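Local coordinates for protein NAD-dependent epimerase/dehydratase (Bacteroides thetaiotaomicron, PDB 3DHN) that probably binds a dinucleotide cofactor, NAD or NADP, through a Rossmann-type domain and may act as an oxidoreductase or epimerase, its substrate not being established, at residues 104-109 / 156-161. Residues are numbered along the deposited sequence; the frame is centred on the assembly and turned at random.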
ATOM      1  N   VAL A 104      -7.437  10.781  12.142  1.00 39.00           N
ATOM      2  CA  VAL A 104      -7.197  11.072  10.726  1.00 36.88           C
ATOM      3  C   VAL A 104      -8.342  10.501   9.887  1.00 37.22           C
ATOM      4  O   VAL A 104      -8.876   9.427  10.179  1.00 34.94           O
ATOM      5  CB  VAL A 104      -5.843  10.499  10.238  1.00 38.62           C
ATOM      6  CG1 VAL A 104      -4.815  10.527  11.376  1.00 34.75           C
ATOM      7  CG2 VAL A 104      -6.024   9.119   9.685  1.00 40.06           C
ATOM      8  N   ASN A 105      -8.714  11.229   8.841  1.00 36.67           N
ATOM      9  CA  ASN A 105      -9.826  10.835   7.987  1.00 37.85           C
ATOM     10  C   ASN A 105      -9.474  10.132   6.674  1.00 36.62           C
ATOM     11  O   ASN A 105     -10.373   9.680   5.963  1.00 38.06           O
ATOM     12  CB  ASN A 105     -10.676  12.071   7.676  1.00 38.14           C
ATOM     13  CG  ASN A 105     -11.122  12.812   8.934  1.00 40.68           C
ATOM     14  OD1 ASN A 105     -11.765  12.237   9.815  1.00 37.95           O
ATOM     15  ND2 ASN A 105     -10.780  14.095   9.016  1.00 41.53           N
ATOM     16  N   ARG A 106      -8.185  10.037   6.359  1.00 34.20           N
ATOM     17  CA  ARG A 106      -7.740   9.408   5.115  1.00 32.35           C
ATOM     18  C   ARG A 106      -6.618   8.393   5.347  1.00 31.11           C
ATOM     19  O   ARG A 106      -5.561   8.730   5.884  1.00 30.16           O
ATOM     20  CB  ARG A 106      -7.258  10.496   4.156  1.00 33.70           C
ATOM     21  CG  ARG A 106      -6.800  10.006   2.800  1.00 33.58           C
ATOM     22  CD  ARG A 106      -7.925   9.999   1.774  1.00 35.72           C
ATOM     23  NE  ARG A 106      -7.375   9.939   0.422  1.00 32.75           N
ATOM     24  CZ  ARG A 106      -7.995   9.408  -0.627  1.00 32.72           C
ATOM     25  NH1 ARG A 106      -9.210   8.883  -0.501  1.00 34.69           N
ATOM     26  NH2 ARG A 106      -7.380   9.378  -1.802  1.00 35.04           N
ATOM     27  N   PHE A 107      -6.847   7.154   4.921  1.00 29.64           N
ATOM     28  CA  PHE A 107      -5.875   6.076   5.096  1.00 29.63           C
ATOM     29  C   PHE A 107      -5.686   5.310   3.790  1.00 28.78           C
ATOM     30  O   PHE A 107      -6.657   4.816   3.217  1.00 28.35           O
ATOM     31  CB  PHE A 107      -6.383   5.131   6.200  1.00 29.17           C
ATOM     32  CG  PHE A 107      -5.553   3.886   6.395  1.00 29.14           C
ATOM     33  CD1 PHE A 107      -4.240   3.964   6.845  1.00 28.75           C
ATOM     34  CD2 PHE A 107      -6.111   2.625   6.184  1.00 30.42           C
ATOM     35  CE1 PHE A 107      -3.497   2.809   7.081  1.00 29.27           C
ATOM     36  CE2 PHE A 107      -5.374   1.465   6.417  1.00 28.92           C
ATOM     37  CZ  PHE A 107      -4.071   1.556   6.868  1.00 29.14           C
ATOM     38  N   LEU A 108      -4.444   5.231   3.313  1.00 28.03           N
ATOM     39  CA  LEU A 108      -4.132   4.501   2.077  1.00 29.94           C
ATOM     40  C   LEU A 108      -3.244   3.310   2.425  1.00 29.22           C
ATOM     41  O   LEU A 108      -2.264   3.445   3.161  1.00 30.01           O
ATOM     42  CB  LEU A 108      -3.420   5.406   1.071  1.00 30.17           C
ATOM     43  CG  LEU A 108      -4.186   6.656   0.617  1.00 36.61           C
ATOM     44  CD1 LEU A 108      -3.771   7.853   1.478  1.00 40.32           C
ATOM     45  CD2 LEU A 108      -3.884   6.939  -0.842  1.00 40.94           C
HETATM   46  N   MSE A 109      -3.582   2.142   1.896  1.00 29.01           N
HETATM   47  CA  MSE A 109      -2.832   0.932   2.206  1.00 29.20           C
HETATM   48  C   MSE A 109      -2.283   0.199   0.987  1.00 27.12           C
HETATM   49  O   MSE A 109      -2.949   0.081  -0.036  1.00 24.36           O
HETATM   50  CB  MSE A 109      -3.739  -0.017   3.000  1.00 29.93           C
HETATM   51  CG  MSE A 109      -3.071  -1.276   3.550  1.00 37.25           C
HETATM   52 SE   MSE A 109      -4.333  -2.437   4.503  1.00 46.17          SE
HETATM   53  CE  MSE A 109      -3.214  -4.001   4.737  1.00 43.85           C
ATOM     54  N   ASP A 156     -11.951   7.156   5.491  1.00 29.93           N
ATOM     55  CA  ASP A 156     -11.881   7.080   4.034  1.00 31.20           C
ATOM     56  C   ASP A 156     -10.631   6.285   3.670  1.00 30.31           C
ATOM     57  O   ASP A 156      -9.528   6.826   3.610  1.00 30.72           O
ATOM     58  CB  ASP A 156     -11.835   8.477   3.406  1.00 31.81           C
ATOM     59  CG  ASP A 156     -11.691   8.427   1.893  1.00 35.42           C
ATOM     60  OD1 ASP A 156     -11.937   7.347   1.306  1.00 38.62           O
ATOM     61  OD2 ASP A 156     -11.340   9.463   1.284  1.00 35.87           O
ATOM     62  N   TRP A 157     -10.813   4.985   3.451  1.00 29.58           N
ATOM     63  CA  TRP A 157      -9.706   4.094   3.120  1.00 27.23           C
ATOM     64  C   TRP A 157      -9.605   3.795   1.635  1.00 26.65           C
ATOM     65  O   TRP A 157     -10.582   3.890   0.896  1.00 25.51           O
ATOM     66  CB  TRP A 157      -9.847   2.764   3.869  1.00 26.28           C
ATOM     67  CG  TRP A 157     -11.125   2.014   3.550  1.00 25.93           C
ATOM     68  CD1 TRP A 157     -12.341   2.182   4.141  1.00 23.35           C
ATOM     69  CD2 TRP A 157     -11.307   1.008   2.542  1.00 25.73           C
ATOM     70  NE1 TRP A 157     -13.272   1.344   3.567  1.00 27.35           N
ATOM     71  CE2 TRP A 157     -12.663   0.613   2.582  1.00 27.46           C
ATOM     72  CE3 TRP A 157     -10.456   0.405   1.606  1.00 28.81           C
ATOM     73  CZ2 TRP A 157     -13.189  -0.359   1.727  1.00 28.92           C
ATOM     74  CZ3 TRP A 157     -10.981  -0.562   0.749  1.00 24.94           C
ATOM     75  CH2 TRP A 157     -12.335  -0.933   0.818  1.00 26.39           C
ATOM     76  N   VAL A 158      -8.405   3.419   1.212  1.00 25.29           N
ATOM     77  CA  VAL A 158      -8.138   3.056  -0.174  1.00 25.47           C
ATOM     78  C   VAL A 158      -7.124   1.915  -0.120  1.00 24.48           C
ATOM     79  O   VAL A 158      -6.056   2.046   0.488  1.00 25.21           O
ATOM     80  CB  VAL A 158      -7.536   4.241  -0.975  1.00 24.01           C
ATOM     81  CG1 VAL A 158      -7.251   3.812  -2.399  1.00 25.35           C
ATOM     82  CG2 VAL A 158      -8.499   5.415  -0.990  1.00 28.92           C
ATOM     83  N   PHE A 159      -7.477   0.787  -0.730  1.00 23.68           N
ATOM     84  CA  PHE A 159      -6.615  -0.396  -0.779  1.00 24.13           C
ATOM     85  C   PHE A 159      -6.073  -0.429  -2.214  1.00 23.15           C
ATOM     86  O   PHE A 159      -6.838  -0.607  -3.166  1.00 22.84           O
ATOM     87  CB  PHE A 159      -7.466  -1.644  -0.487  1.00 24.17           C
ATOM     88  CG  PHE A 159      -6.680  -2.907  -0.277  1.00 26.29           C
ATOM     89  CD1 PHE A 159      -5.883  -3.073   0.857  1.00 27.32           C
ATOM     90  CD2 PHE A 159      -6.811  -3.976  -1.167  1.00 27.23           C
ATOM     91  CE1 PHE A 159      -5.231  -4.296   1.107  1.00 27.90           C
ATOM     92  CE2 PHE A 159      -6.171  -5.195  -0.936  1.00 26.71           C
ATOM     93  CZ  PHE A 159      -5.376  -5.360   0.209  1.00 26.44           C
ATOM     94  N   PHE A 160      -4.762  -0.260  -2.377  1.00 24.03           N
ATOM     95  CA  PHE A 160      -4.168  -0.233  -3.716  1.00 24.60           C
ATOM     96  C   PHE A 160      -3.493  -1.557  -4.103  1.00 24.05           C
ATOM     97  O   PHE A 160      -2.363  -1.843  -3.702  1.00 23.36           O
ATOM     98  CB  PHE A 160      -3.178   0.945  -3.789  1.00 25.09           C
ATOM     99  CG  PHE A 160      -2.695   1.285  -5.186  1.00 25.95           C
ATOM    100  CD1 PHE A 160      -3.365   0.828  -6.316  1.00 27.98           C
ATOM    101  CD2 PHE A 160      -1.566   2.096  -5.360  1.00 24.48           C
ATOM    102  CE1 PHE A 160      -2.918   1.163  -7.602  1.00 29.01           C
ATOM    103  CE2 PHE A 160      -1.113   2.440  -6.636  1.00 22.90           C
ATOM    104  CZ  PHE A 160      -1.790   1.973  -7.760  1.00 26.11           C
ATOM    105  N   SER A 161      -4.212  -2.364  -4.878  1.00 23.93           N
ATOM    106  CA  SER A 161      -3.713  -3.667  -5.338  1.00 25.79           C
ATOM    107  C   SER A 161      -2.722  -3.531  -6.489  1.00 26.36           C
ATOM    108  O   SER A 161      -3.096  -3.109  -7.586  1.00 26.92           O
ATOM    109  CB  SER A 161      -4.871  -4.554  -5.829  1.00 25.84           C
ATOM    110  OG  SER A 161      -5.704  -5.027  -4.782  1.00 24.31           O
TER
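An ion pair spans two neighbouring parallel strands within a largely buried contact: NH1 of R106 lies 2.8 Å from OD2 of D156. The two residues are directly paired in register, so their side chains run side by side in the same direction. R106 starts with CG anti to the backbone N and then bends at chi2 (92°), which swings the guanidinium over toward D156. The carboxylate sits at the guanidinium edge; the two planes are turned 50° apart, and NH1 meets OD2 from above the carboxylate plane. Both ends are gripped further: NH2 pairs with E204 and NH1 also reaches the carbonyl of H210, while D156 binds H211 and the backbone N of Q212. CG2 of V158 touches R106 NH1 obliquely at 3.6 Å. An alanine in place of R106 would probably leave D156 and E204 without their shared cation and loosen the tie to the carbonyl of H210.

Five backbone hydrogen bonds zip the strands together, from D156 N to N105 O at 3.0 Å through to F160 N and M109 O, the straightest at 178°. The fourth, M109 N to V158 O, is the shortest at 2.8 Å. On the opposite face the selenomethionine M109, extended throughout, lies alongside F159 in a Met-aromatic contact, its SE at the ring edge, 4.0 Å from CE1.

These are adjacent central strands of the Rossmann-like sheet, joined by a right-handed crossover through helix 135-149. That helix packs on M109, W157 and F159, and helix 87-101 covers F107 and M109 on the same side. Helix 194-206 lies across the other face against L108, while strands 70-73 and 213-218 flank the pair.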